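Local atomic coordinates of hydrolase, haloacid dehalogenase-like family (Porphyromonas gingivalis, PDB entry 2I6X), a protein that probably acts as a hydrolase of the haloacid dehalogenase (HAD) superfamily, combining a Rossmann-like core with a helical cap. Residues K57-F62 against N114-D119; E93-I98 against P124-S129; L157-I160 against G164-P167. All blocks are in the same frame, centred on the assembly; numbering follows the deposited sequence.

How the contacts relate
The three contacts tie together different parts of a HAD-type fold. Contact 1 joins helix 59-70, in the helical region inserted between strands 17-19 and 87-90, to helix 115-121, which directly follows core strand 106-111. In HAD relatives this junction of cap and core borders the active site, so contact 1 probably lies nearest to it. Contacts 1 and 2 alternate along the chain, since E93-I98 falls between the two segments of contact 1; their centres are 23 Å apart and their nearest atoms about 6 Å. Contact 3 comes later in sequence, with its centre 26 Å from either of the other two, where helix 153-163 turns back toward the sheet.

Contact 1. Residues K57-F62 against N114-D119; sequences KSEEEF and NPYVLD
E59 reaches Y116 by a bent path: its CG lies anti to the backbone N (chi1 -174°), and a turn at chi2 (-75°) swings the carboxylate across to the phenol. Y116 OH donates a weak hydrogen bond of 2.6 Å to E59 OE2. The carboxylate and ring planes stand 79° apart, so the acid crosses the phenol end of Y116 instead of lying flat on it, and E59 CG comes within 3.5 Å of Y116 CZ. R63 NE forms a salt bridge to the same E59 OE2 and is its stronger partner. The tyrosine oxygen sits at the edge of the F62 ring, 3.9 Å from F62 CD2, while P115 CG packs 4.2 Å from E59 CB. Both segments are helix starts, and each is capped. S58 and E61 form a capping box: S58 OG accepts from E61 N at 3.2 Å, and E61 OE1 accepts from S58 N at 3.0 Å through its anti lone pair. N114 caps the other helix, its OD1 accepting from V117 N, with the donor nitrogen above the N114 side-chain carbonyl plane, not on a lone pair. Helix 76-83 covers Y116 through V79, Y80 and L83, helix 48-54 packs against F62 and P115 through L52, and helix 143-146 meets P115 through C144, setting the contact where helical cap and core join.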
ATOM      1  N   LYS A  57      -8.590 -14.960  -1.368  1.00 64.44           N
ATOM      2  CA  LYS A  57      -9.752 -15.019  -0.492  1.00 63.47           C
ATOM      3  C   LYS A  57     -10.353 -13.632  -0.311  1.00 63.30           C
ATOM      4  O   LYS A  57      -9.645 -12.640  -0.093  1.00 63.54           O
ATOM      5  CB  LYS A  57      -9.395 -15.625   0.865  1.00 63.27           C
ATOM      6  CG  LYS A  57      -9.170 -17.130   0.817  1.00 62.01           C
ATOM      7  CD  LYS A  57      -8.626 -17.656   2.130  1.00 61.91           C
ATOM      8  CE  LYS A  57      -8.378 -19.153   2.062  1.00 62.91           C
ATOM      9  NZ  LYS A  57      -7.443 -19.556   0.940  1.00 62.19           N
ATOM     10  N   SER A  58     -11.673 -13.563  -0.416  1.00 63.25           N
ATOM     11  CA  SER A  58     -12.415 -12.377  -0.020  1.00 63.21           C
ATOM     12  C   SER A  58     -12.232 -12.133   1.483  1.00 63.02           C
ATOM     13  O   SER A  58     -11.736 -13.004   2.220  1.00 62.15           O
ATOM     14  CB  SER A  58     -13.901 -12.551  -0.350  1.00 63.21           C
ATOM     15  OG  SER A  58     -14.472 -13.591   0.429  1.00 63.41           O
ATOM     16  N   GLU A  59     -12.645 -10.951   1.932  1.00 63.19           N
ATOM     17  CA  GLU A  59     -12.596 -10.596   3.346  1.00 63.53           C
ATOM     18  C   GLU A  59     -13.346 -11.654   4.173  1.00 64.13           C
ATOM     19  O   GLU A  59     -12.796 -12.219   5.123  1.00 64.22           O
ATOM     20  CB  GLU A  59     -13.154  -9.186   3.520  1.00 63.77           C
ATOM     21  CG  GLU A  59     -13.048  -8.612   4.907  1.00 63.96           C
ATOM     22  CD  GLU A  59     -14.062  -9.221   5.854  1.00 64.09           C
ATOM     23  OE1 GLU A  59     -15.227  -9.415   5.424  1.00 65.28           O
ATOM     24  OE2 GLU A  59     -13.692  -9.514   7.013  1.00 64.23           O
ATOM     25  N   GLU A  60     -14.580 -11.955   3.771  1.00 64.75           N
ATOM     26  CA  GLU A  60     -15.415 -12.975   4.425  1.00 65.60           C
ATOM     27  C   GLU A  60     -14.739 -14.332   4.505  1.00 65.34           C
ATOM     28  O   GLU A  60     -14.797 -15.001   5.546  1.00 65.34           O
ATOM     29  CB  GLU A  60     -16.771 -13.103   3.707  1.00 65.98           C
ATOM     30  CG  GLU A  60     -17.584 -14.378   4.021  1.00 69.72           C
ATOM     31  CD  GLU A  60     -18.798 -14.160   4.930  1.00 72.76           C
ATOM     32  OE1 GLU A  60     -19.717 -15.011   4.876  1.00 73.53           O
ATOM     33  OE2 GLU A  60     -18.839 -13.162   5.689  1.00 75.07           O
ATOM     34  N   GLU A  61     -14.119 -14.739   3.396  1.00 64.96           N
ATOM     35  CA  GLU A  61     -13.416 -16.014   3.314  1.00 64.79           C
ATOM     36  C   GLU A  61     -12.181 -16.093   4.225  1.00 64.51           C
ATOM     37  O   GLU A  61     -11.968 -17.109   4.893  1.00 64.86           O
ATOM     38  CB  GLU A  61     -13.039 -16.332   1.863  1.00 64.59           C
ATOM     39  CG  GLU A  61     -14.219 -16.723   0.981  1.00 64.53           C
ATOM     40  CD  GLU A  61     -13.803 -16.967  -0.458  1.00 65.85           C
ATOM     41  OE1 GLU A  61     -13.037 -16.144  -1.013  1.00 67.05           O
ATOM     42  OE2 GLU A  61     -14.236 -17.987  -1.040  1.00 65.50           O
ATOM     43  N   PHE A  62     -11.393 -15.018   4.262  1.00 63.88           N
ATOM     44  CA  PHE A  62     -10.200 -14.931   5.108  1.00 63.44           C
ATOM     45  C   PHE A  62     -10.534 -15.005   6.603  1.00 64.49           C
ATOM     46  O   PHE A  62      -9.831 -15.659   7.384  1.00 65.08           O
ATOM     47  CB  PHE A  62      -9.435 -13.645   4.773  1.00 62.41           C
ATOM     48  CG  PHE A  62      -8.495 -13.173   5.856  1.00 60.92           C
ATOM     49  CD1 PHE A  62      -7.171 -13.639   5.906  1.00 57.43           C
ATOM     50  CD2 PHE A  62      -8.921 -12.210   6.799  1.00 58.79           C
ATOM     51  CE1 PHE A  62      -6.273 -13.173   6.897  1.00 58.46           C
ATOM     52  CE2 PHE A  62      -8.041 -11.732   7.816  1.00 58.11           C
ATOM     53  CZ  PHE A  62      -6.705 -12.202   7.858  1.00 59.26           C
ATOM     54  N   ASN A 114      -5.214  -4.578   1.824  1.00 63.23           N
ATOM     55  CA  ASN A 114      -6.290  -5.491   2.076  1.00 62.22           C
ATOM     56  C   ASN A 114      -7.581  -4.674   2.035  1.00 61.86           C
ATOM     57  O   ASN A 114      -7.515  -3.458   2.051  1.00 62.21           O
ATOM     58  CB  ASN A 114      -6.048  -6.150   3.412  1.00 61.87           C
ATOM     59  CG  ASN A 114      -5.916  -5.152   4.519  1.00 63.27           C
ATOM     60  OD1 ASN A 114      -6.917  -4.559   4.968  1.00 64.67           O
ATOM     61  ND2 ASN A 114      -4.693  -4.935   4.970  1.00 63.52           N
ATOM     62  N   PRO A 115      -8.753  -5.335   1.926  1.00 61.53           N
ATOM     63  CA  PRO A 115     -10.061  -4.644   1.928  1.00 61.33           C
ATOM     64  C   PRO A 115     -10.359  -3.711   3.115  1.00 61.08           C
ATOM     65  O   PRO A 115     -11.114  -2.752   2.937  1.00 61.50           O
ATOM     66  CB  PRO A 115     -11.067  -5.797   1.941  1.00 60.29           C
ATOM     67  CG  PRO A 115     -10.351  -6.912   1.400  1.00 61.28           C
ATOM     68  CD  PRO A 115      -8.907  -6.782   1.742  1.00 60.39           C
ATOM     69  N   TYR A 116      -9.818  -4.018   4.300  1.00 60.66           N
ATOM     70  CA  TYR A 116     -10.042  -3.224   5.512  1.00 60.18           C
ATOM     71  C   TYR A 116      -9.408  -1.845   5.359  1.00 61.25           C
ATOM     72  O   TYR A 116     -10.064  -0.828   5.584  1.00 61.66           O
ATOM     73  CB  TYR A 116      -9.463  -3.901   6.761  1.00 58.36           C
ATOM     74  CG  TYR A 116      -9.937  -5.313   7.006  1.00 56.87           C
ATOM     75  CD1 TYR A 116     -11.190  -5.565   7.574  1.00 54.53           C
ATOM     76  CD2 TYR A 116      -9.130  -6.408   6.668  1.00 54.90           C
ATOM     77  CE1 TYR A 116     -11.620  -6.869   7.791  1.00 53.07           C
ATOM     78  CE2 TYR A 116      -9.557  -7.704   6.889  1.00 53.44           C
ATOM     79  CZ  TYR A 116     -10.796  -7.930   7.448  1.00 53.83           C
ATOM     80  OH  TYR A 116     -11.201  -9.221   7.664  1.00 53.61           O
ATOM     81  N   VAL A 117      -8.138  -1.813   4.972  1.00 62.18           N
ATOM     82  CA  VAL A 117      -7.438  -0.547   4.804  1.00 63.54           C
ATOM     83  C   VAL A 117      -8.119   0.261   3.697  1.00 63.93           C
ATOM     84  O   VAL A 117      -8.301   1.465   3.813  1.00 63.69           O
ATOM     85  CB  VAL A 117      -5.914  -0.763   4.548  1.00 63.87           C
ATOM     86  CG1 VAL A 117      -5.208   0.554   4.191  1.00 63.48           C
ATOM     87  CG2 VAL A 117      -5.274  -1.350   5.795  1.00 64.31           C
ATOM     88  N   LEU A 118      -8.537  -0.433   2.648  1.00 64.90           N
ATOM     89  CA  LEU A 118      -9.262   0.191   1.562  1.00 65.55           C
ATOM     90  C   LEU A 118     -10.613   0.757   1.993  1.00 65.90           C
ATOM     91  O   LEU A 118     -10.976   1.848   1.546  1.00 67.04           O
ATOM     92  CB  LEU A 118      -9.427  -0.781   0.401  1.00 65.51           C
ATOM     93  CG  LEU A 118      -8.224  -0.913  -0.525  1.00 67.14           C
ATOM     94  CD1 LEU A 118      -8.605  -1.825  -1.699  1.00 68.70           C
ATOM     95  CD2 LEU A 118      -7.748   0.475  -1.004  1.00 67.91           C
ATOM     96  N   ASP A 119     -11.346   0.039   2.849  1.00 65.36           N
ATOM     97  CA  ASP A 119     -12.547   0.588   3.442  1.00 65.43           C
ATOM     98  C   ASP A 119     -12.227   1.909   4.185  1.00 64.90           C
ATOM     99  O   ASP A 119     -12.971   2.893   4.061  1.00 64.87           O
ATOM    100  CB  ASP A 119     -13.255  -0.437   4.354  1.00 65.88           C
ATOM    101  CG  ASP A 119     -13.954  -1.594   3.561  1.00 69.77           C
ATOM    102  OD1 ASP A 119     -13.988  -1.581   2.300  1.00 72.62           O
ATOM    103  OD2 ASP A 119     -14.471  -2.553   4.205  1.00 72.16           O
TER

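Contact 2. Residues E93-I98 against P124-S129; sequences EKFDYI and PRFLPS
F95, on helix 92-101 of the Rossmann-like HAD core, presents one ring face to two consecutive loop residues, F126 and L127. The aromatic pair is an offset T-shaped (edge-to-face) arrangement: the edge of F126 points at the F95 face, with centroids 5.5 Å apart and planes at 84°. F126 CE2 and CZ arrive near the outer end of the F95 ring, the closest pair being F95 CZ and F126 CE2 at 3.7 Å. Because F126 CG stands anti to its own backbone N (chi1 180°), the ring extends away from the loop backbone and reaches the helix side chain. L127 CD1 sits over the same face, offset toward F95 CG. It makes a CH-pi contact 4.2 Å from the ring centroid, 19° off the normal.

This compact apolar patch is closed by I90 of strand 87-90, which touches all three side chains, and by F136, whose ring meets F95. The other side is far looser. The loop backbone stays well back from the helix, the CA atoms of F95 and L127 being 8.9 Å apart. On the solvent side the exposed D96 and S129 do not touch, D96 OD1 being 6.2 Å from S129 OG. Packing of three side chains thus joins the helix to the loop before strand 139-142, and the second L127 methyl completes it, CD2 lying 3.9 Å from F95 CD2.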
ATOM      1  N   GLU A  93       0.908  15.911   5.406  1.00 64.47           N
ATOM      2  CA  GLU A  93       1.811  16.724   4.597  1.00 65.13           C
ATOM      3  C   GLU A  93       2.248  16.062   3.290  1.00 63.84           C
ATOM      4  O   GLU A  93       2.361  16.743   2.281  1.00 63.65           O
ATOM      5  CB  GLU A  93       2.983  17.304   5.402  1.00 65.36           C
ATOM      6  CG  GLU A  93       4.220  16.427   5.638  1.00 67.14           C
ATOM      7  CD  GLU A  93       5.313  17.197   6.427  1.00 69.57           C
ATOM      8  OE1 GLU A  93       5.996  18.081   5.829  1.00 72.77           O
ATOM      9  OE2 GLU A  93       5.477  16.930   7.655  1.00 74.79           O
ATOM     10  N   LYS A  94       2.456  14.746   3.306  1.00 62.79           N
ATOM     11  CA  LYS A  94       2.798  14.029   2.085  1.00 62.50           C
ATOM     12  C   LYS A  94       1.614  13.973   1.130  1.00 62.58           C
ATOM     13  O   LYS A  94       1.800  14.058  -0.077  1.00 62.00           O
ATOM     14  CB  LYS A  94       3.354  12.643   2.376  1.00 62.02           C
ATOM     15  CG  LYS A  94       4.681  12.671   3.129  1.00 62.57           C
ATOM     16  CD  LYS A  94       5.108  11.251   3.451  1.00 64.78           C
ATOM     17  CE  LYS A  94       6.324  11.170   4.361  1.00 63.11           C
ATOM     18  NZ  LYS A  94       6.645   9.733   4.647  1.00 63.46           N
ATOM     19  N   PHE A  95       0.393  13.883   1.662  1.00 62.61           N
ATOM     20  CA  PHE A  95      -0.782  13.977   0.787  1.00 62.63           C
ATOM     21  C   PHE A  95      -0.955  15.376   0.189  1.00 62.62           C
ATOM     22  O   PHE A  95      -1.283  15.509  -0.988  1.00 62.14           O
ATOM     23  CB  PHE A  95      -2.052  13.497   1.487  1.00 62.12           C
ATOM     24  CG  PHE A  95      -2.210  12.018   1.458  1.00 62.37           C
ATOM     25  CD1 PHE A  95      -2.655  11.374   0.295  1.00 63.47           C
ATOM     26  CD2 PHE A  95      -1.872  11.248   2.566  1.00 62.34           C
ATOM     27  CE1 PHE A  95      -2.805   9.964   0.251  1.00 62.28           C
ATOM     28  CE2 PHE A  95      -1.999   9.845   2.530  1.00 62.30           C
ATOM     29  CZ  PHE A  95      -2.477   9.207   1.368  1.00 62.13           C
ATOM     30  N   ASP A  96      -0.725  16.405   1.004  1.00 62.47           N
ATOM     31  CA  ASP A  96      -0.695  17.772   0.510  1.00 63.46           C
ATOM     32  C   ASP A  96       0.317  17.951  -0.624  1.00 62.91           C
ATOM     33  O   ASP A  96      -0.001  18.569  -1.638  1.00 62.59           O
ATOM     34  CB  ASP A  96      -0.400  18.765   1.651  1.00 64.47           C
ATOM     35  CG  ASP A  96      -1.635  19.086   2.471  1.00 67.67           C
ATOM     36  OD1 ASP A  96      -2.759  18.754   2.019  1.00 72.10           O
ATOM     37  OD2 ASP A  96      -1.498  19.675   3.560  1.00 71.48           O
ATOM     38  N   TYR A  97       1.517  17.393  -0.444  1.00 62.33           N
ATOM     39  CA  TYR A  97       2.578  17.497  -1.425  1.00 62.31           C
ATOM     40  C   TYR A  97       2.196  16.798  -2.726  1.00 62.69           C
ATOM     41  O   TYR A  97       2.426  17.314  -3.808  1.00 63.13           O
ATOM     42  CB  TYR A  97       3.892  16.928  -0.889  1.00 62.05           C
ATOM     43  CG  TYR A  97       4.956  16.894  -1.952  1.00 61.50           C
ATOM     44  CD1 TYR A  97       5.439  18.085  -2.523  1.00 62.92           C
ATOM     45  CD2 TYR A  97       5.464  15.691  -2.409  1.00 62.70           C
ATOM     46  CE1 TYR A  97       6.407  18.064  -3.537  1.00 63.26           C
ATOM     47  CE2 TYR A  97       6.446  15.649  -3.427  1.00 62.61           C
ATOM     48  CZ  TYR A  97       6.904  16.840  -3.981  1.00 63.15           C
ATOM     49  OH  TYR A  97       7.863  16.817  -4.962  1.00 62.79           O
ATOM     50  N   ILE A  98       1.615  15.620  -2.600  1.00 63.16           N
ATOM     51  CA  ILE A  98       1.152  14.837  -3.731  1.00 64.11           C
ATOM     52  C   ILE A  98       0.073  15.640  -4.445  1.00 64.05           C
ATOM     53  O   ILE A  98       0.038  15.697  -5.653  1.00 64.04           O
ATOM     54  CB  ILE A  98       0.639  13.445  -3.246  1.00 64.16           C
ATOM     55  CG1 ILE A  98       1.818  12.554  -2.887  1.00 64.67           C
ATOM     56  CG2 ILE A  98      -0.208  12.708  -4.284  1.00 65.61           C
ATOM     57  CD1 ILE A  98       1.363  11.179  -2.493  1.00 68.87           C
ATOM     58  N   PRO A 124     -14.674   9.161   4.412  1.00 66.40           N
ATOM     59  CA  PRO A 124     -14.304  10.536   4.774  1.00 66.55           C
ATOM     60  C   PRO A 124     -13.546  10.672   6.119  1.00 66.41           C
ATOM     61  O   PRO A 124     -13.370  11.782   6.629  1.00 66.34           O
ATOM     62  CB  PRO A 124     -15.652  11.264   4.812  1.00 66.56           C
ATOM     63  CG  PRO A 124     -16.659  10.198   5.171  1.00 66.77           C
ATOM     64  CD  PRO A 124     -16.115   8.893   4.602  1.00 66.36           C
ATOM     65  N   ARG A 125     -13.066   9.555   6.653  1.00 66.33           N
ATOM     66  CA  ARG A 125     -12.325   9.541   7.915  1.00 66.05           C
ATOM     67  C   ARG A 125     -10.843   9.252   7.689  1.00 65.40           C
ATOM     68  O   ARG A 125     -10.073   9.113   8.647  1.00 65.73           O
ATOM     69  CB  ARG A 125     -12.911   8.473   8.836  1.00 65.92           C
ATOM     70  CG  ARG A 125     -14.394   8.639   9.019  1.00 67.70           C
ATOM     71  CD  ARG A 125     -14.743  10.113   9.329  1.00 67.93           C
ATOM     72  NE  ARG A 125     -16.130  10.227   9.753  1.00 68.52           N
ATOM     73  CZ  ARG A 125     -16.695  11.342  10.203  1.00 68.77           C
ATOM     74  NH1 ARG A 125     -17.968  11.315  10.565  1.00 65.41           N
ATOM     75  NH2 ARG A 125     -15.994  12.474  10.289  1.00 68.71           N
ATOM     76  N   PHE A 126     -10.445   9.143   6.432  1.00 64.19           N
ATOM     77  CA  PHE A 126      -9.069   8.803   6.139  1.00 63.54           C
ATOM     78  C   PHE A 126      -8.125   9.972   6.461  1.00 63.60           C
ATOM     79  O   PHE A 126      -7.098   9.764   7.079  1.00 63.63           O
ATOM     80  CB  PHE A 126      -8.947   8.321   4.694  1.00 62.92           C
ATOM     81  CG  PHE A 126      -7.547   7.952   4.283  1.00 62.23           C
ATOM     82  CD1 PHE A 126      -6.823   7.006   4.991  1.00 61.20           C
ATOM     83  CD2 PHE A 126      -6.974   8.532   3.153  1.00 60.39           C
ATOM     84  CE1 PHE A 126      -5.555   6.670   4.596  1.00 63.21           C
ATOM     85  CE2 PHE A 126      -5.714   8.208   2.758  1.00 59.07           C
ATOM     86  CZ  PHE A 126      -4.992   7.279   3.465  1.00 61.49           C
ATOM     87  N   LEU A 127      -8.523  11.191   6.087  1.00 63.67           N
ATOM     88  CA  LEU A 127      -7.704  12.403   6.237  1.00 63.69           C
ATOM     89  C   LEU A 127      -8.506  13.547   6.819  1.00 63.86           C
ATOM     90  O   LEU A 127      -9.725  13.636   6.590  1.00 64.17           O
ATOM     91  CB  LEU A 127      -7.155  12.857   4.888  1.00 63.55           C
ATOM     92  CG  LEU A 127      -5.940  12.117   4.317  1.00 64.84           C
ATOM     93  CD1 LEU A 127      -5.902  12.251   2.819  1.00 63.37           C
ATOM     94  CD2 LEU A 127      -4.654  12.656   4.921  1.00 65.42           C
ATOM     95  N   PRO A 128      -7.831  14.459   7.551  1.00 63.89           N
ATOM     96  CA  PRO A 128      -8.570  15.548   8.172  1.00 64.37           C
ATOM     97  C   PRO A 128      -9.390  16.306   7.148  1.00 64.82           C
ATOM     98  O   PRO A 128     -10.436  16.860   7.482  1.00 65.17           O
ATOM     99  CB  PRO A 128      -7.463  16.442   8.744  1.00 63.95           C
ATOM    100  CG  PRO A 128      -6.355  15.502   9.023  1.00 63.76           C
ATOM    101  CD  PRO A 128      -6.386  14.558   7.840  1.00 63.88           C
ATOM    102  N   SER A 129      -8.929  16.295   5.901  1.00 65.21           N
ATOM    103  CA  SER A 129      -9.580  17.044   4.848  1.00 65.92           C
ATOM    104  C   SER A 129     -10.869  16.385   4.374  1.00 65.82           C
ATOM    105  O   SER A 129     -11.673  17.031   3.719  1.00 65.64           O
ATOM    106  CB  SER A 129      -8.615  17.247   3.678  1.00 66.04           C
ATOM    107  OG  SER A 129      -8.235  16.010   3.090  1.00 67.55           O
TER

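Contact 3. Residues L157-I160 against G164-P167; sequences LEMI and GMKP
M159 and M165, both selenomethionines, interlock like two hooks where helix 153-163 ends and the chain turns toward strand 170-173. M159 runs out extended through chi1 and chi2; M165 sets off with CG between its backbone N and carbonyl carbon (chi1 67°) and is straight only at chi2. Both then bend at chi3, M159 to 74°. The curl lets each methyl settle against the other side chain: M159 CE rests 3.8 Å from M165 SE, and M165 CE presses 3.8 Å from M159 CG. The two side chains pass at a slant, so the bulge of each selenium is met by the methyl of its partner.

I160 forms the second ridge. Its CG1 lies 4.2 Å from M165 CG, and its CG2 branch turns to the loop backbone, 3.6 Å from M165 O. At the far end of the same side chain, I160 CD1 abuts P167 CG at 4.0 Å, the isoleucine and the proline ring crossing at about a right angle. The branched residue thus fills the concave side of the G164-P167 segment, with M165 along one flank and P167 at its end.

The turn between helix and loop is made at G164, the first residue to leave helical geometry, with positive phi. G164 N still donates to I160 O at 2.8 Å, bent to an N-H...O angle of 137°. S163 OG is hydrogen-bonded to both M159 O and M165 N at the helix exit.

F188, in the loop before strand 189-191, touches M159, I160, M165 and P167. M159 and M165 face the parallel sheet, meeting V9 of strand 7-10, with M159 also on L110 and M165 on F108 of strand 106-111. Helix 153-163 thereby spans these two strands on the crossover from strand 139-142 to strand 170-173.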
ATOM      1  N   LEU A 157       2.954  -4.990 -14.757  1.00 61.88           N
ATOM      2  CA  LEU A 157       2.596  -5.028 -16.161  1.00 63.03           C
ATOM      3  C   LEU A 157       1.125  -4.633 -16.421  1.00 62.94           C
ATOM      4  O   LEU A 157       0.834  -3.933 -17.395  1.00 62.18           O
ATOM      5  CB  LEU A 157       2.960  -6.388 -16.792  1.00 63.53           C
ATOM      6  CG  LEU A 157       4.448  -6.814 -16.750  1.00 64.85           C
ATOM      7  CD1 LEU A 157       4.626  -8.140 -17.447  1.00 67.38           C
ATOM      8  CD2 LEU A 157       5.343  -5.834 -17.425  1.00 66.95           C
ATOM      9  N   GLU A 158       0.214  -5.070 -15.549  1.00 63.03           N
ATOM     10  CA  GLU A 158      -1.174  -4.647 -15.626  1.00 64.04           C
ATOM     11  C   GLU A 158      -1.261  -3.111 -15.530  1.00 64.08           C
ATOM     12  O   GLU A 158      -1.906  -2.472 -16.371  1.00 63.65           O
ATOM     13  CB  GLU A 158      -2.024  -5.337 -14.554  1.00 63.42           C
ATOM     14  CG  GLU A 158      -3.529  -5.123 -14.768  1.00 66.13           C
ATOM     15  CD  GLU A 158      -4.428  -5.889 -13.787  1.00 66.83           C
ATOM     16  OE1 GLU A 158      -4.024  -6.986 -13.363  1.00 72.84           O
ATOM     17  OE2 GLU A 158      -5.549  -5.419 -13.459  1.00 69.07           O
HETATM   18  N   MSE A 159      -0.569  -2.544 -14.533  1.00 64.09           N
HETATM   19  CA  MSE A 159      -0.451  -1.100 -14.328  1.00 66.50           C
HETATM   20  C   MSE A 159       0.040  -0.330 -15.564  1.00 63.87           C
HETATM   21  O   MSE A 159      -0.594   0.638 -15.994  1.00 64.04           O
HETATM   22  CB  MSE A 159       0.456  -0.792 -13.127  1.00 65.50           C
HETATM   23  CG  MSE A 159       0.743   0.698 -12.991  1.00 68.09           C
HETATM   24 SE   MSE A 159       1.691   1.193 -11.356  1.00 76.50          SE
HETATM   25  CE  MSE A 159       3.467   0.495 -11.869  1.00 71.25           C
ATOM     26  N   ILE A 160       1.172  -0.759 -16.114  1.00 62.55           N
ATOM     27  CA  ILE A 160       1.703  -0.238 -17.393  1.00 60.53           C
ATOM     28  C   ILE A 160       0.689  -0.272 -18.527  1.00 60.51           C
ATOM     29  O   ILE A 160       0.444   0.760 -19.161  1.00 60.70           O
ATOM     30  CB  ILE A 160       3.015  -0.977 -17.766  1.00 61.43           C
ATOM     31  CG1 ILE A 160       4.104  -0.721 -16.692  1.00 58.28           C
ATOM     32  CG2 ILE A 160       3.510  -0.635 -19.178  1.00 59.76           C
ATOM     33  CD1 ILE A 160       5.301  -1.708 -16.809  1.00 59.35           C
ATOM     34  N   GLY A 164      -0.729   3.281 -19.437  1.00 62.31           N
ATOM     35  CA  GLY A 164       0.125   3.708 -20.545  1.00 63.39           C
ATOM     36  C   GLY A 164       1.419   4.404 -20.144  1.00 64.05           C
ATOM     37  O   GLY A 164       2.036   5.081 -20.953  1.00 63.97           O
HETATM   38  N   MSE A 165       1.835   4.241 -18.896  1.00 65.30           N
HETATM   39  CA  MSE A 165       3.095   4.810 -18.431  1.00 68.06           C
HETATM   40  C   MSE A 165       4.300   4.077 -19.020  1.00 65.33           C
HETATM   41  O   MSE A 165       4.350   2.839 -19.050  1.00 64.67           O
HETATM   42  CB  MSE A 165       3.157   4.797 -16.903  1.00 67.33           C
HETATM   43  CG  MSE A 165       3.232   3.402 -16.292  1.00 69.72           C
HETATM   44 SE   MSE A 165       3.274   3.438 -14.337  1.00 79.95          SE
HETATM   45  CE  MSE A 165       1.570   4.276 -13.903  1.00 69.27           C
ATOM     46  N   LYS A 166       5.252   4.855 -19.524  1.00 64.27           N
ATOM     47  CA  LYS A 166       6.577   4.340 -19.880  1.00 62.83           C
ATOM     48  C   LYS A 166       7.422   4.245 -18.601  1.00 61.81           C
ATOM     49  O   LYS A 166       7.562   5.239 -17.867  1.00 61.99           O
ATOM     50  CB  LYS A 166       7.237   5.254 -20.913  1.00 62.72           C
ATOM     51  CG  LYS A 166       6.428   5.397 -22.186  1.00 63.99           C
ATOM     52  CD  LYS A 166       7.187   6.109 -23.277  1.00 67.37           C
ATOM     53  CE  LYS A 166       6.230   6.632 -24.329  1.00 69.58           C
ATOM     54  NZ  LYS A 166       6.947   7.249 -25.490  1.00 70.31           N
ATOM     55  N   PRO A 167       7.941   3.042 -18.291  1.00 60.73           N
ATOM     56  CA  PRO A 167       8.794   2.885 -17.090  1.00 59.60           C
ATOM     57  C   PRO A 167       9.960   3.880 -17.005  1.00 59.94           C
ATOM     58  O   PRO A 167      10.257   4.398 -15.928  1.00 58.99           O
ATOM     59  CB  PRO A 167       9.284   1.434 -17.184  1.00 58.65           C
ATOM     60  CG  PRO A 167       8.225   0.743 -17.995  1.00 59.52           C
ATOM     61  CD  PRO A 167       7.743   1.759 -18.999  1.00 60.01           C
TER